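Local coordinates for intimin adherence protein (Escherichia coli O157:H7, PDB 3NCX) that probably mediates intimate bacterial attachment to host cells by binding the translocated receptor Tir through the C-type lectin domain that follows its Ig-like region, at residues D18-N22 / W131-Y137; N30-Q34 / A93-K99; P118-L124 / A148-Q152; L124-Y128 / Y165-Q170; M143-W149 / N182-V186. The protein carries 1 engineered substitution. All coordinates share one frame; numbering follows the deposited sequence.

Contact 1: D18-N22 / W131-Y137; sequences DIIGN and WGAANKY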
# COMPACT_ATOMS: atom_id res chain seq x y z
N ASP A 18 -5.43 -8.45 7.75
CA ASP A 18 -5.07 -9.43 6.72
C ASP A 18 -4.55 -8.75 5.46
O ASP A 18 -5.33 -8.24 4.65
CB ASP A 18 -6.28 -10.30 6.38
CG ASP A 18 -5.99 -11.28 5.27
OD1 ASP A 18 -6.91 -11.58 4.47
OD2 ASP A 18 -4.84 -11.77 5.19
N ILE A 19 -3.23 -8.74 5.30
CA ILE A 19 -2.61 -8.15 4.11
C ILE A 19 -2.78 -9.08 2.91
O ILE A 19 -2.31 -10.22 2.93
CB ILE A 19 -1.12 -7.83 4.32
CG1 ILE A 19 -0.94 -6.68 5.31
CG2 ILE A 19 -0.46 -7.47 3.00
CD1 ILE A 19 -1.19 -7.05 6.75
N ILE A 20 -3.44 -8.58 1.88
CA ILE A 20 -3.76 -9.37 0.70
C ILE A 20 -2.52 -9.87 -0.05
O ILE A 20 -2.54 -10.97 -0.61
CB ILE A 20 -4.63 -8.56 -0.28
CG1 ILE A 20 -5.90 -8.08 0.41
CG2 ILE A 20 -4.96 -9.38 -1.51
CD1 ILE A 20 -6.75 -9.21 0.96
N GLY A 21 -1.46 -9.07 -0.04
CA GLY A 21 -0.28 -9.35 -0.84
C GLY A 21 0.57 -10.53 -0.40
O GLY A 21 1.15 -11.22 -1.24
N ASN A 22 0.66 -10.76 0.90
CA ASN A 22 1.52 -11.81 1.42
C ASN A 22 0.82 -12.73 2.42
O ASN A 22 1.47 -13.54 3.09
CB ASN A 22 2.79 -11.22 2.05
CG ASN A 22 2.49 -10.11 3.04
OD1 ASN A 22 3.28 -9.17 3.19
ND2 ASN A 22 1.34 -10.19 3.70
N TRP A 131 4.22 -5.79 2.12
CA TRP A 131 3.02 -5.93 1.31
C TRP A 131 3.07 -7.09 0.33
O TRP A 131 2.05 -7.73 0.07
CB TRP A 131 2.72 -4.62 0.57
CG TRP A 131 2.41 -3.48 1.49
CD1 TRP A 131 3.29 -2.54 1.96
CD2 TRP A 131 1.14 -3.15 2.05
NE1 TRP A 131 2.64 -1.65 2.78
CE2 TRP A 131 1.32 -2.00 2.85
CE3 TRP A 131 -0.14 -3.71 1.96
CZ2 TRP A 131 0.27 -1.41 3.56
CZ3 TRP A 131 -1.18 -3.12 2.66
CH2 TRP A 131 -0.97 -1.99 3.45
N GLY A 132 4.25 -7.36 -0.22
CA GLY A 132 4.39 -8.40 -1.23
C GLY A 132 4.29 -7.83 -2.63
O GLY A 132 4.20 -6.62 -2.82
N ALA A 133 4.29 -8.72 -3.63
CA ALA A 133 4.25 -8.31 -5.03
C ALA A 133 3.16 -7.28 -5.30
O ALA A 133 1.99 -7.48 -4.95
CB ALA A 133 4.07 -9.53 -5.93
N ALA A 134 3.55 -6.18 -5.93
CA ALA A 134 2.63 -5.08 -6.20
C ALA A 134 1.41 -5.51 -7.00
O ALA A 134 0.30 -5.01 -6.77
CB ALA A 134 3.35 -3.95 -6.91
N ASN A 135 1.61 -6.44 -7.93
CA ASN A 135 0.53 -6.87 -8.82
C ASN A 135 -0.52 -7.75 -8.16
O ASN A 135 -1.55 -8.07 -8.77
CB ASN A 135 1.11 -7.54 -10.08
CG ASN A 135 1.90 -8.80 -9.76
OD1 ASN A 135 2.27 -9.54 -10.66
ND2 ASN A 135 2.14 -9.04 -8.48
N LYS A 136 -0.27 -8.16 -6.92
CA LYS A 136 -1.26 -8.92 -6.17
C LYS A 136 -2.38 -8.00 -5.70
O LYS A 136 -3.34 -8.45 -5.06
CB LYS A 136 -0.61 -9.63 -4.98
CG LYS A 136 0.19 -10.87 -5.36
CD LYS A 136 0.65 -11.62 -4.13
CE LYS A 136 1.26 -12.96 -4.50
NZ LYS A 136 0.30 -13.82 -5.24
N TYR A 137 -2.26 -6.72 -6.02
CA TYR A 137 -3.27 -5.73 -5.64
C TYR A 137 -4.02 -5.22 -6.87
O TYR A 137 -3.45 -5.10 -7.96
CB TYR A 137 -2.64 -4.58 -4.86
CG TYR A 137 -2.02 -5.04 -3.55
CD1 TYR A 137 -0.66 -5.32 -3.47
CD2 TYR A 137 -2.80 -5.20 -2.42
CE1 TYR A 137 -0.10 -5.75 -2.28
CE2 TYR A 137 -2.24 -5.63 -1.23
CZ TYR A 137 -0.89 -5.90 -1.16
OH TYR A 137 -0.34 -6.33 0.03
O HOH W 1 3.86 -11.74 -2.82
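The hydroxyl of Tyr137 bridges two pieces of backbone, one from each segment. Tyr137 OH donates to Trp131 O at 2.8 Å, approaching with a tilt of 30° from the carbonyl plane, and receives a weak bond from Gly21 N to Tyr137 OH of 3.0 Å, whose N-H...O angle is a poor 124°. The same Trp131 O is met by the alpha carbon of Gly21 in a CA-H...O contact (Gly21 CA to Trp131 O 3.0 Å, 139° at the hydrogen). A water spans the gap further along, donating to Gly21 O at 3.2 Å and accepting from Ala133 N at 3.2 Å. Trp131 NE1 turns elsewhere and donates to Ile31 O.

These bonds gather where helix 121-131 ends: Gly132, with positive phi, takes the chain out of helical geometry and leaves Trp131 O turned to the partner. The contact joins the antiparallel sheet containing strand 17-19 to the C-type lectin domain, and so probably lies between the Ig-like and lectin-like parts.

The apolar contacts flank the hydroxyl. Ile19 holds CG2 anti to its backbone N, which turns that methyl to the edge of the Tyr137 ring, near its plane, and to Trp131 CE3 at 3.9 Å. Ile20 CB sits 3.9 Å from Tyr137 CE2. Lys136 CD and CE lie beside Gly21 O.

Contact 2: N30-Q34 / A93-K99; sequences NIWLQ and APSYMIK
Trp32 lays its indole under the ring of Pro94, whose CD stands 3.3 Å from the six-membered centroid and 3° off its normal, a CH-pi contact; Pro94 CB lies over the five-membered ring and CG over the CD2-CE3 bond. Met97 SD lies at the indole edge. A second CH-pi pair joins Ile31 and Tyr96: Ile31 CG2 is 3.7 Å from the Tyr96 ring centroid, and Tyr96 CG, between its backbone N and carbonyl carbon (chi1 70°), sets the ring beside Ile31.

Parallel strand pairing sets this register. Trp32 N donates to Tyr96 O (3.1 Å, 173°), Ile98 N to Trp32 O (3.0 Å) and Gln34 N to Ile98 O (3.0 Å). Ser95 N bonds Asn30 OD1 at 3.1 Å, and a water links that oxygen to Ala93 O.

Trp32 and Met97 share one sheet face. On the other, Leu33 CD1 meets Ile98 CG2 at 3.8 Å and both residues pack on Ile127 of helix 121-131, while strand 184-188 completes the mixed sheet beyond strand 97-103.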
# COMPACT_ATOMS: atom_id res chain seq x y z
N ASN A 30 3.72 0.08 8.87
CA ASN A 30 4.02 1.50 9.04
C ASN A 30 4.29 2.17 7.70
O ASN A 30 3.84 3.28 7.45
CB ASN A 30 5.22 1.68 9.97
CG ASN A 30 5.72 3.11 9.99
OD1 ASN A 30 4.98 4.05 9.70
ND2 ASN A 30 7.00 3.28 10.32
N ILE A 31 5.03 1.48 6.83
CA ILE A 31 5.30 1.99 5.49
C ILE A 31 4.24 1.49 4.52
O ILE A 31 3.80 0.34 4.59
CB ILE A 31 6.71 1.60 5.00
CG1 ILE A 31 6.90 0.08 5.07
CG2 ILE A 31 7.76 2.30 5.84
CD1 ILE A 31 8.26 -0.38 4.59
N TRP A 32 3.81 2.36 3.61
CA TRP A 32 2.70 2.05 2.73
C TRP A 32 3.07 1.89 1.27
O TRP A 32 3.98 2.55 0.76
CB TRP A 32 1.61 3.12 2.85
CG TRP A 32 0.90 3.14 4.17
CD1 TRP A 32 1.15 2.36 5.25
CD2 TRP A 32 -0.19 4.00 4.53
NE1 TRP A 32 0.29 2.67 6.28
CE2 TRP A 32 -0.54 3.68 5.86
CE3 TRP A 32 -0.90 5.00 3.87
CZ2 TRP A 32 -1.57 4.33 6.53
CZ3 TRP A 32 -1.92 5.65 4.54
CH2 TRP A 32 -2.25 5.31 5.86
N LEU A 33 2.37 0.98 0.60
CA LEU A 33 2.33 0.95 -0.85
C LEU A 33 1.00 1.55 -1.26
O LEU A 33 -0.06 1.05 -0.87
CB LEU A 33 2.41 -0.49 -1.36
CG LEU A 33 1.96 -0.66 -2.81
CD1 LEU A 33 2.87 0.12 -3.75
CD2 LEU A 33 1.91 -2.13 -3.20
N GLN A 34 1.03 2.62 -2.05
CA GLN A 34 -0.21 3.24 -2.48
C GLN A 34 -1.07 2.21 -3.21
O GLN A 34 -0.60 1.52 -4.10
CB GLN A 34 0.04 4.44 -3.39
CG GLN A 34 -1.22 5.21 -3.74
CD GLN A 34 -0.96 6.39 -4.66
OE1 GLN A 34 -1.59 7.44 -4.52
NE2 GLN A 34 -0.04 6.22 -5.60
N ALA A 93 -1.12 7.44 10.02
CA ALA A 93 -0.39 7.84 8.82
C ALA A 93 0.99 7.18 8.80
O ALA A 93 1.61 7.01 9.84
CB ALA A 93 -0.25 9.35 8.76
N PRO A 94 1.46 6.80 7.60
CA PRO A 94 2.73 6.10 7.45
C PRO A 94 3.93 7.03 7.58
O PRO A 94 3.78 8.25 7.44
CB PRO A 94 2.65 5.57 6.02
CG PRO A 94 1.82 6.58 5.31
CD PRO A 94 0.79 7.03 6.31
N SER A 95 5.10 6.47 7.84
CA SER A 95 6.33 7.24 7.80
C SER A 95 6.55 7.72 6.37
O SER A 95 6.96 8.86 6.14
CB SER A 95 7.52 6.39 8.27
OG SER A 95 7.66 5.23 7.48
N TYR A 96 6.27 6.84 5.42
CA TYR A 96 6.28 7.21 4.00
C TYR A 96 5.39 6.29 3.18
O TYR A 96 5.10 5.16 3.59
CB TYR A 96 7.71 7.22 3.44
CG TYR A 96 8.35 5.85 3.31
CD1 TYR A 96 8.01 5.00 2.25
CD2 TYR A 96 9.31 5.42 4.21
CE1 TYR A 96 8.61 3.76 2.12
CE2 TYR A 96 9.91 4.17 4.08
CZ TYR A 96 9.55 3.35 3.04
OH TYR A 96 10.15 2.11 2.91
N MET A 97 4.96 6.77 2.02
CA MET A 97 4.15 5.97 1.11
C MET A 97 4.73 6.03 -0.29
O MET A 97 5.18 7.08 -0.75
CB MET A 97 2.71 6.46 1.11
CG MET A 97 1.79 5.64 0.21
SD MET A 97 0.19 6.42 -0.04
CE MET A 97 0.69 7.94 -0.85
N ILE A 98 4.72 4.89 -0.98
CA ILE A 98 5.28 4.80 -2.32
C ILE A 98 4.22 4.98 -3.40
O ILE A 98 3.17 4.33 -3.37
CB ILE A 98 6.03 3.46 -2.52
CG1 ILE A 98 7.54 3.70 -2.52
CG2 ILE A 98 5.61 2.78 -3.81
CD1 ILE A 98 8.06 4.28 -1.23
N LYS A 99 4.49 5.87 -4.35
CA LYS A 99 3.60 6.10 -5.48
C LYS A 99 4.25 5.64 -6.77
O LYS A 99 5.46 5.74 -6.93
CB LYS A 99 3.24 7.58 -5.60
CG LYS A 99 2.41 8.14 -4.45
CD LYS A 99 1.99 9.58 -4.75
CE LYS A 99 1.25 10.19 -3.57
NZ LYS A 99 0.83 11.60 -3.85
O HOH W 2 2.40 4.49 10.42

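Contact 3: P118-L124 / A148-Q152; sequences PSTQTVL and AWIKQ
Lys151 N donates to Pro118 O at 2.9 Å with an N-H...O angle of 166°, and the C=O...N angle of 169° puts the donor almost directly in line with the carbonyl. It is the one hydrogen bond between the segments, and it fixes the loop leading into helix 121-131 against the chain leaving strand 147-149. Lys151 contributes CB beside the same oxygen; its chain, straight until a bend at the last torsion, carries the amine away.

Beside this bond the packing is apolar. Leu124 carries its CG opposite its own carbonyl carbon (chi1 -65°), and one branch, CD1, does the touching: it meets Ala148 CB at 3.8 Å and Ile150 CD1 at 3.7 Å. The Leu124 and Ile150 side chains run antiparallel alongside one another. Elsewhere, Ile150 CG1 lies 4.2 Å from Gln121 CA, and the Pro118 ring turns CG and CD to Trp149 O.

Tyr165 of strand 161-166 packs on Gln121, Leu124 and Ile150, and Val186 of strand 184-188 touches Leu124. A helix whose apolar side is set against two small sheets in this way is consistent with the C-type lectin-like fold.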
# COMPACT_ATOMS: atom_id res chain seq x y z
N PRO A 118 13.24 7.02 -4.30
CA PRO A 118 13.69 6.23 -3.14
C PRO A 118 15.19 6.39 -2.91
O PRO A 118 15.98 6.29 -3.85
CB PRO A 118 13.35 4.79 -3.54
CG PRO A 118 13.07 4.83 -5.01
CD PRO A 118 12.54 6.20 -5.29
N SER A 119 15.57 6.66 -1.67
CA SER A 119 16.97 6.92 -1.33
C SER A 119 17.85 5.69 -1.50
O SER A 119 19.02 5.81 -1.87
CB SER A 119 17.08 7.46 0.10
OG SER A 119 16.62 6.51 1.04
N THR A 120 17.30 4.52 -1.21
CA THR A 120 18.03 3.26 -1.35
C THR A 120 17.11 2.13 -1.80
O THR A 120 15.90 2.31 -1.93
CB THR A 120 18.70 2.85 -0.02
OG1 THR A 120 17.73 2.85 1.03
CG2 THR A 120 19.83 3.81 0.33
N GLN A 121 17.70 0.97 -2.05
CA GLN A 121 16.94 -0.20 -2.47
C GLN A 121 16.05 -0.70 -1.33
O GLN A 121 15.00 -1.28 -1.57
CB GLN A 121 17.88 -1.32 -2.92
CG GLN A 121 17.19 -2.64 -3.19
CD GLN A 121 18.14 -3.71 -3.68
OE1 GLN A 121 18.92 -3.48 -4.61
NE2 GLN A 121 18.08 -4.88 -3.06
N THR A 122 16.49 -0.46 -0.10
CA THR A 122 15.74 -0.88 1.08
C THR A 122 14.40 -0.15 1.17
O THR A 122 13.40 -0.74 1.59
CB THR A 122 16.56 -0.65 2.36
OG1 THR A 122 17.74 -1.45 2.33
CG2 THR A 122 15.74 -1.04 3.58
N VAL A 123 14.39 1.12 0.79
CA VAL A 123 13.15 1.89 0.80
C VAL A 123 12.07 1.14 0.02
O VAL A 123 10.90 1.15 0.39
CB VAL A 123 13.35 3.29 0.19
CG1 VAL A 123 12.05 4.07 0.23
CG2 VAL A 123 14.44 4.03 0.94
N LEU A 124 12.48 0.49 -1.06
CA LEU A 124 11.55 -0.24 -1.93
C LEU A 124 11.37 -1.69 -1.51
O LEU A 124 10.26 -2.21 -1.50
CB LEU A 124 12.02 -0.16 -3.38
CG LEU A 124 12.01 1.22 -4.03
CD1 LEU A 124 12.72 1.19 -5.38
CD2 LEU A 124 10.59 1.74 -4.18
N ALA A 148 11.69 0.05 -10.75
CA ALA A 148 11.68 1.39 -10.17
C ALA A 148 13.08 1.98 -10.06
O ALA A 148 14.04 1.29 -9.71
CB ALA A 148 11.00 1.37 -8.81
N TRP A 149 13.20 3.28 -10.36
CA TRP A 149 14.48 3.97 -10.22
C TRP A 149 14.87 4.09 -8.75
O TRP A 149 14.03 4.30 -7.88
CB TRP A 149 14.41 5.38 -10.82
CG TRP A 149 14.43 5.42 -12.32
CD1 TRP A 149 13.41 5.82 -13.15
CD2 TRP A 149 15.52 5.07 -13.18
NE1 TRP A 149 13.80 5.73 -14.46
CE2 TRP A 149 15.10 5.28 -14.51
CE3 TRP A 149 16.82 4.61 -12.95
CZ2 TRP A 149 15.92 5.03 -15.60
CZ3 TRP A 149 17.64 4.36 -14.04
CH2 TRP A 149 17.19 4.57 -15.35
N ILE A 150 16.16 3.94 -8.47
CA ILE A 150 16.71 4.28 -7.17
C ILE A 150 17.52 5.56 -7.33
O ILE A 150 18.13 5.77 -8.38
CB ILE A 150 17.62 3.16 -6.61
CG1 ILE A 150 16.79 2.02 -6.00
CG2 ILE A 150 18.55 3.70 -5.53
CD1 ILE A 150 16.01 1.22 -7.00
N LYS A 151 17.49 6.43 -6.33
CA LYS A 151 18.27 7.66 -6.39
C LYS A 151 19.75 7.35 -6.60
O LYS A 151 20.37 6.68 -5.78
CB LYS A 151 18.07 8.50 -5.13
CG LYS A 151 18.83 9.82 -5.15
CD LYS A 151 18.46 10.70 -3.97
CE LYS A 151 19.26 11.99 -3.98
NZ LYS A 151 19.09 12.74 -5.25
N GLN A 152 20.30 7.84 -7.71
CA GLN A 152 21.67 7.52 -8.10
C GLN A 152 22.70 8.12 -7.15
O GLN A 152 22.58 9.28 -6.74
CB GLN A 152 21.94 7.96 -9.54
CG GLN A 152 21.82 9.46 -9.77
CD GLN A 152 22.11 9.86 -11.21
OE1 GLN A 152 22.19 11.04 -11.54
NE2 GLN A 152 22.28 8.86 -12.07

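Contact 4: L124-Y128 / Y165-Q170; sequences LSDIY and YNLITQ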
# COMPACT_ATOMS: atom_id res chain seq x y z
N LEU A 124 12.48 0.49 -1.06
CA LEU A 124 11.55 -0.24 -1.93
C LEU A 124 11.37 -1.69 -1.51
O LEU A 124 10.26 -2.21 -1.50
CB LEU A 124 12.02 -0.16 -3.38
CG LEU A 124 12.01 1.22 -4.03
CD1 LEU A 124 12.72 1.19 -5.38
CD2 LEU A 124 10.59 1.74 -4.18
N SER A 125 12.47 -2.36 -1.17
CA SER A 125 12.42 -3.76 -0.78
C SER A 125 11.67 -3.95 0.53
O SER A 125 11.04 -4.98 0.75
CB SER A 125 13.84 -4.35 -0.67
OG SER A 125 14.59 -3.67 0.32
N ASP A 126 11.74 -2.95 1.40
CA ASP A 126 11.02 -2.98 2.67
C ASP A 126 9.52 -3.01 2.44
O ASP A 126 8.77 -3.60 3.22
CB ASP A 126 11.40 -1.78 3.54
CG ASP A 126 12.63 -2.04 4.38
OD1 ASP A 126 13.37 -3.00 4.08
OD2 ASP A 126 12.86 -1.27 5.34
N ILE A 127 9.09 -2.37 1.36
CA ILE A 127 7.67 -2.35 1.02
C ILE A 127 7.21 -3.71 0.52
O ILE A 127 6.08 -4.13 0.78
CB ILE A 127 7.36 -1.25 -0.01
CG1 ILE A 127 7.32 0.10 0.70
CG2 ILE A 127 6.04 -1.53 -0.71
CD1 ILE A 127 6.86 1.24 -0.17
N TYR A 128 8.09 -4.41 -0.19
CA TYR A 128 7.78 -5.76 -0.65
C TYR A 128 7.62 -6.69 0.55
O TYR A 128 6.74 -7.55 0.57
CB TYR A 128 8.85 -6.29 -1.59
CG TYR A 128 8.58 -7.69 -2.08
CD1 TYR A 128 7.96 -7.91 -3.30
CD2 TYR A 128 8.92 -8.79 -1.31
CE1 TYR A 128 7.70 -9.19 -3.74
CE2 TYR A 128 8.66 -10.07 -1.74
CZ TYR A 128 8.05 -10.27 -2.96
OH TYR A 128 7.79 -11.55 -3.39
N TYR A 165 15.15 -1.39 -8.76
CA TYR A 165 14.56 -2.49 -8.00
C TYR A 165 13.12 -2.72 -8.47
O TYR A 165 12.36 -1.78 -8.66
CB TYR A 165 14.58 -2.18 -6.50
CG TYR A 165 13.94 -3.25 -5.65
CD1 TYR A 165 14.62 -4.42 -5.34
CD2 TYR A 165 12.65 -3.09 -5.14
CE1 TYR A 165 14.04 -5.41 -4.57
CE2 TYR A 165 12.06 -4.07 -4.36
CZ TYR A 165 12.76 -5.23 -4.08
OH TYR A 165 12.18 -6.21 -3.30
N ASN A 166 12.77 -3.99 -8.66
CA ASN A 166 11.44 -4.34 -9.16
C ASN A 166 10.47 -4.67 -8.02
O ASN A 166 10.71 -5.57 -7.23
CB ASN A 166 11.54 -5.51 -10.14
CG ASN A 166 10.28 -5.70 -10.95
OD1 ASN A 166 9.17 -5.61 -10.43
ND2 ASN A 166 10.45 -5.96 -12.24
N LEU A 167 9.36 -3.93 -7.97
CA LEU A 167 8.40 -4.07 -6.88
C LEU A 167 7.56 -5.34 -6.96
O LEU A 167 6.74 -5.61 -6.07
CB LEU A 167 7.48 -2.84 -6.82
CG LEU A 167 8.18 -1.53 -6.45
CD1 LEU A 167 7.23 -0.35 -6.60
CD2 LEU A 167 8.72 -1.60 -5.03
N ILE A 168 7.76 -6.12 -8.01
CA ILE A 168 7.07 -7.40 -8.15
C ILE A 168 8.04 -8.56 -8.07
O ILE A 168 7.76 -9.57 -7.42
CB ILE A 168 6.31 -7.49 -9.49
CG1 ILE A 168 5.14 -6.51 -9.51
CG2 ILE A 168 5.81 -8.91 -9.71
CD1 ILE A 168 4.36 -6.54 -10.82
N THR A 169 9.19 -8.42 -8.73
CA THR A 169 10.13 -9.52 -8.87
C THR A 169 11.30 -9.46 -7.89
O THR A 169 12.09 -10.39 -7.80
CB THR A 169 10.70 -9.58 -10.30
OG1 THR A 169 11.51 -8.43 -10.55
CG2 THR A 169 9.57 -9.63 -11.32
N GLN A 170 11.40 -8.36 -7.14
CA GLN A 170 12.49 -8.15 -6.19
C GLN A 170 13.84 -8.05 -6.91
O GLN A 170 14.89 -7.99 -6.27
CB GLN A 170 12.56 -9.29 -5.17
CG GLN A 170 11.25 -9.58 -4.45
CD GLN A 170 11.38 -10.76 -3.50
OE1 GLN A 170 12.13 -10.71 -2.53
NE2 GLN A 170 10.64 -11.83 -3.79
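In the C-type lectin domain, helix 121-131 rests on the turn that follows strand 161-166, where the Gln170 side chain lies over one face of the Tyr128 ring. Gln170 CG stands 3.6 Å from the Tyr128 ring centroid, 10° off the normal, and the amide beyond it stacks on the same ring with its plane 22° from the ring plane. Tyr128 reaches the turn because its CG is opposite the backbone N (chi1 180°). At the ring's edge and in its plane lies Leu167 O, 3.8 Å from Tyr128 CD1.

One helical turn earlier, the Tyr165 ring runs past the helix: its CD2 meets Leu124 CB at 3.5 Å, and Tyr165 OH ends against Ser125 CA at 3.5 Å. A second branch of Leu124, CD2, touches Leu167 CD2 at 3.9 Å, the two side chains set roughly perpendicular.

The turn has its own internal bonds. Asn166 OD1 accepts from Ile168 N at 2.8 Å, which makes an Asx turn, and also from Ile146 N; Gln170 N donates to Asn166 O at 2.9 Å. A helix packed by its aromatic and aliphatic side chains on a strand end and the turn after it is consistent with the C-type lectin-like fold.

Contact 5: M143-W149 / N182-V186; sequences MNSITAW and NVYAV
Ala148 CB and Val186 CG2 are in contact at 3.4 Å, the inner end of an apolar patch that continues through both strands. Next to it, Val183 lays its CG1 branch, opposite the backbone N (chi1 -174°), over one face of the Trp149 indole. The same methyl touches Thr147 CG2 at 4.0 Å. The indole nitrogen, Trp149 NE1, is engaged elsewhere, donating to Ala104 O, and Tyr106 meets the ring edge-to-face.

Strands 147-149 and 184-188 belong to different sheets of the C-type lectin domain, one three-stranded and antiparallel, the other mixed. The axes of 147-149 and 184-186 are 56° apart, with a closest approach of 5.4 Å, and a single bridge pairs Ala148 with Tyr184, so this is a local junction between two sheets and not a continuous one.

Tyr184 extends the apolar patch along the loop before strand 147-149. Ile146 CG2 is 4.0 Å from Tyr184 CD1, and near the phenol end Met143 adds a Met-aromatic contact, SD to the Tyr184 ring centroid 5.3 Å in an oblique approach.

At the polar edge, Tyr184 N donates to Thr147 O at 2.8 Å with an N-H...O angle of 153°. Thr147 O also lies in the plane of the Tyr184 ring at its edge. A water beyond donates to Trp149 O at 2.8 Å and accepts from Val186 N.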
# COMPACT_ATOMS: atom_id res chain seq x y z
N MET A 143 0.02 -5.56 -14.56
CA MET A 143 1.46 -5.55 -14.78
C MET A 143 2.14 -6.82 -14.28
O MET A 143 1.72 -7.41 -13.28
CB MET A 143 2.09 -4.33 -14.10
CG MET A 143 1.54 -3.01 -14.61
SD MET A 143 1.60 -1.72 -13.36
CE MET A 143 0.81 -0.37 -14.23
N ASN A 144 3.18 -7.24 -14.99
CA ASN A 144 3.99 -8.39 -14.59
C ASN A 144 5.30 -7.94 -13.96
O ASN A 144 5.92 -8.69 -13.20
CB ASN A 144 4.28 -9.29 -15.79
CG ASN A 144 3.03 -9.93 -16.36
OD1 ASN A 144 2.15 -10.37 -15.61
ND2 ASN A 144 2.93 -9.98 -17.68
N SER A 145 5.71 -6.73 -14.29
CA SER A 145 6.96 -6.17 -13.79
C SER A 145 6.83 -4.68 -13.50
O SER A 145 6.21 -3.95 -14.27
CB SER A 145 8.08 -6.41 -14.80
OG SER A 145 9.22 -5.63 -14.49
N ILE A 146 7.40 -4.24 -12.39
CA ILE A 146 7.44 -2.83 -12.06
C ILE A 146 8.85 -2.42 -11.63
O ILE A 146 9.16 -2.39 -10.43
CB ILE A 146 6.44 -2.46 -10.95
CG1 ILE A 146 5.03 -2.90 -11.32
CG2 ILE A 146 6.47 -0.96 -10.68
CD1 ILE A 146 3.99 -2.53 -10.29
N THR A 147 9.70 -2.13 -12.61
CA THR A 147 11.06 -1.68 -12.33
C THR A 147 11.03 -0.23 -11.87
O THR A 147 10.42 0.63 -12.51
CB THR A 147 11.96 -1.81 -13.57
OG1 THR A 147 12.03 -3.19 -13.98
CG2 THR A 147 13.37 -1.33 -13.26
N ALA A 148 11.69 0.05 -10.75
CA ALA A 148 11.68 1.39 -10.17
C ALA A 148 13.08 1.98 -10.06
O ALA A 148 14.04 1.29 -9.71
CB ALA A 148 11.00 1.37 -8.81
N TRP A 149 13.20 3.28 -10.36
CA TRP A 149 14.48 3.97 -10.22
C TRP A 149 14.87 4.09 -8.75
O TRP A 149 14.03 4.30 -7.88
CB TRP A 149 14.41 5.38 -10.82
CG TRP A 149 14.43 5.42 -12.32
CD1 TRP A 149 13.41 5.82 -13.15
CD2 TRP A 149 15.52 5.07 -13.18
NE1 TRP A 149 13.80 5.73 -14.46
CE2 TRP A 149 15.10 5.28 -14.51
CE3 TRP A 149 16.82 4.61 -12.95
CZ2 TRP A 149 15.92 5.03 -15.60
CZ3 TRP A 149 17.64 4.36 -14.04
CH2 TRP A 149 17.19 4.57 -15.35
N ASN A 182 11.10 1.49 -20.09
CA ASN A 182 10.47 0.46 -19.26
C ASN A 182 10.79 0.58 -17.77
O ASN A 182 10.74 -0.40 -17.04
CB ASN A 182 10.84 -0.93 -19.76
CG ASN A 182 10.42 -1.17 -21.20
OD1 ASN A 182 11.26 -1.34 -22.08
ND2 ASN A 182 9.12 -1.17 -21.44
N VAL A 183 11.11 1.79 -17.32
CA VAL A 183 11.38 2.03 -15.90
C VAL A 183 10.41 3.05 -15.32
O VAL A 183 10.30 4.17 -15.82
CB VAL A 183 12.83 2.51 -15.67
CG1 VAL A 183 13.12 2.60 -14.18
CG2 VAL A 183 13.82 1.57 -16.35
N TYR A 184 9.72 2.66 -14.26
CA TYR A 184 8.71 3.52 -13.64
C TYR A 184 9.31 4.56 -12.71
O TYR A 184 10.29 4.29 -12.01
CB TYR A 184 7.68 2.68 -12.88
CG TYR A 184 6.71 1.94 -13.78
CD1 TYR A 184 7.03 0.70 -14.30
CD2 TYR A 184 5.48 2.49 -14.11
CE1 TYR A 184 6.16 0.02 -15.12
CE2 TYR A 184 4.60 1.82 -14.93
CZ TYR A 184 4.94 0.58 -15.43
OH TYR A 184 4.06 -0.09 -16.25
N ALA A 185 8.71 5.75 -12.70
CA ALA A 185 9.10 6.79 -11.76
C ALA A 185 8.33 6.62 -10.46
O ALA A 185 7.16 6.99 -10.38
CB ALA A 185 8.85 8.17 -12.36
N VAL A 186 8.98 6.04 -9.46
CA VAL A 186 8.34 5.81 -8.17
C VAL A 186 8.68 6.91 -7.17
O VAL A 186 9.83 7.06 -6.77
CB VAL A 186 8.71 4.43 -7.58
CG1 VAL A 186 8.13 4.27 -6.19
CG2 VAL A 186 8.22 3.31 -8.49
O HOH W 3 11.90 5.56 -9.09

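Contact 1 is a buried contact and the other four are partly buried. Contacts 1 and 2 lie nearest the chain centre and tie segments early in the chain to the C-type lectin domain, whereas contacts 3, 4 and 5 fall wholly within it. Helix 121-131 is common to contacts 3 and 4, which share Leu124; contacts 3 and 5 share Ala148 and Trp149. Chemistry follows the elements joined: parallel strand bonds dominate contact 2, contacts 3 and 5 have one backbone bond each beside apolar packing, contact 4 relies on side-chain stacking, and contact 1 gathers around a hydroxyl at a helix end. A probable hydrogen bond from Ala134 N to Leu167 O connects contacts 1 and 4.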